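PDB 4RCK: hypothetical membrane spanning protein, which is of unknown function but is a membrane protein whose BatA-type von Willebrand factor A domain binds magnesium. Local coordinates for residues Ala154-Val159 with Thr193-Gln198. Sequence-based numbering, arbitrary orientation.
Sequences AKIYTV and TMTGGQ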
# COMPACT_ATOMS: atom_id res chain seq x y z
N ALA A 154 0.95 -14.30 11.72
CA ALA A 154 0.43 -13.06 12.29
C ALA A 154 0.90 -12.87 13.73
O ALA A 154 0.72 -13.75 14.57
CB ALA A 154 -1.08 -13.03 12.22
N LYS A 155 1.51 -11.72 14.00
CA LYS A 155 1.90 -11.36 15.35
C LYS A 155 0.77 -10.55 15.98
O LYS A 155 0.48 -9.43 15.54
CB LYS A 155 3.20 -10.56 15.34
CG LYS A 155 3.77 -10.24 16.72
CD LYS A 155 4.99 -9.32 16.64
CE LYS A 155 6.21 -10.04 16.09
NZ LYS A 155 7.39 -9.13 15.98
N ILE A 156 0.11 -11.11 16.99
CA ILE A 156 -1.02 -10.42 17.61
C ILE A 156 -0.66 -9.84 18.98
O ILE A 156 -0.22 -10.55 19.89
CB ILE A 156 -2.27 -11.35 17.73
CG1 ILE A 156 -3.05 -11.10 19.02
CG2 ILE A 156 -1.90 -12.80 17.60
CD1 ILE A 156 -4.07 -10.02 18.91
N TYR A 157 -0.83 -8.52 19.09
CA TYR A 157 -0.67 -7.81 20.35
C TYR A 157 -2.01 -7.72 21.07
O TYR A 157 -3.03 -7.43 20.46
CB TYR A 157 -0.13 -6.40 20.11
CG TYR A 157 1.27 -6.35 19.52
CD1 TYR A 157 2.38 -6.49 20.32
CD2 TYR A 157 1.46 -6.14 18.16
CE1 TYR A 157 3.66 -6.44 19.80
CE2 TYR A 157 2.73 -6.09 17.62
CZ TYR A 157 3.83 -6.24 18.44
OH TYR A 157 5.10 -6.19 17.91
N THR A 158 -2.00 -7.98 22.37
CA THR A 158 -3.23 -7.96 23.15
C THR A 158 -3.23 -6.82 24.16
O THR A 158 -2.20 -6.53 24.78
CB THR A 158 -3.44 -9.30 23.88
OG1 THR A 158 -2.41 -9.49 24.86
CG2 THR A 158 -3.41 -10.46 22.90
N VAL A 159 -4.37 -6.17 24.32
CA VAL A 159 -4.49 -5.03 25.24
C VAL A 159 -5.65 -5.21 26.21
O VAL A 159 -6.82 -5.16 25.82
CB VAL A 159 -4.69 -3.71 24.47
CG1 VAL A 159 -4.71 -2.53 25.44
CG2 VAL A 159 -3.60 -3.52 23.43
N THR A 193 1.92 -14.01 23.63
CA THR A 193 3.15 -14.79 23.77
C THR A 193 3.24 -15.90 22.73
O THR A 193 4.28 -16.07 22.09
CB THR A 193 3.26 -15.41 25.18
OG1 THR A 193 3.67 -14.41 26.11
CG2 THR A 193 4.27 -16.55 25.19
N MSE A 194 2.15 -16.64 22.55
CA MSE A 194 2.09 -17.74 21.60
C MSE A 194 2.46 -17.29 20.18
O MSE A 194 3.06 -18.05 19.42
CB MSE A 194 0.69 -18.36 21.60
CG MSE A 194 0.51 -19.51 20.63
SE MSE A 194 -1.26 -20.30 20.78
CE MSE A 194 -1.14 -20.95 22.62
N THR A 195 2.10 -16.06 19.85
CA THR A 195 2.27 -15.54 18.50
C THR A 195 3.43 -14.56 18.37
O THR A 195 3.74 -14.10 17.28
CB THR A 195 1.00 -14.85 18.02
OG1 THR A 195 0.64 -13.83 18.96
CG2 THR A 195 -0.14 -15.86 17.93
N GLY A 196 4.06 -14.25 19.50
CA GLY A 196 5.25 -13.41 19.49
C GLY A 196 4.99 -11.95 19.78
O GLY A 196 5.93 -11.15 19.84
N GLY A 197 3.73 -11.59 19.98
CA GLY A 197 3.38 -10.22 20.32
C GLY A 197 3.61 -9.94 21.79
O GLY A 197 4.28 -10.71 22.49
N GLN A 198 3.04 -8.84 22.27
CA GLN A 198 3.12 -8.48 23.68
C GLN A 198 1.73 -8.22 24.24
O GLN A 198 0.80 -7.93 23.49
CB GLN A 198 4.01 -7.25 23.88
CG GLN A 198 5.47 -7.47 23.52
CD GLN A 198 6.17 -8.42 24.46
OE1 GLN A 198 6.86 -9.34 24.03
NE2 GLN A 198 5.99 -8.21 25.76
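T195, in the last turn of helix 185-195, turns its side chain onto strand 154-161 and meets I156, a worked example of how an alpha/beta fold passes from a helix into the next parallel strand. The two side chains cross obliquely, I156 CG2 lying 3.5 Å from T195 CG2. With chi1 at 55°, T195 OG1 sits between its own backbone N and carbonyl carbon; it receives a weak hydrogen bond from I156 N, 3.4 Å away, while its stronger partner is the carbonyl O of I191.

G196 then ends the helix in a Schellman motif with positive phi, and G197 runs close beside the strand. With no side chain at G197, the backbones come within 4.7 Å between the CA atoms of Y157 and G197, and G197 CA lies 3.6 Å from I156 O. K155 CG, anti to the backbone N (chi1 -174°), packs 3.5 Å from G197 N. Pairing begins just beyond, where T158 N donates to Q198 O at 3.0 Å. Y157 CD1 approaches Q198 N obliquely, with Q198 CB in plane at the ring edge, and the tyrosine hydroxyl bonds to E219.

The outer side is looser. K155 CD and CE pass G196 O at 3.8 and 3.9 Å, and NZ makes a long, weak ion pair with E219. Q198 is exposed, and its chain bends at chi2 as the amide leads away from the strand.

This chemistry is consistent with a join that depends on close backbone fit and one firm backbone bond, leaving the outer polar ends to turn elsewhere.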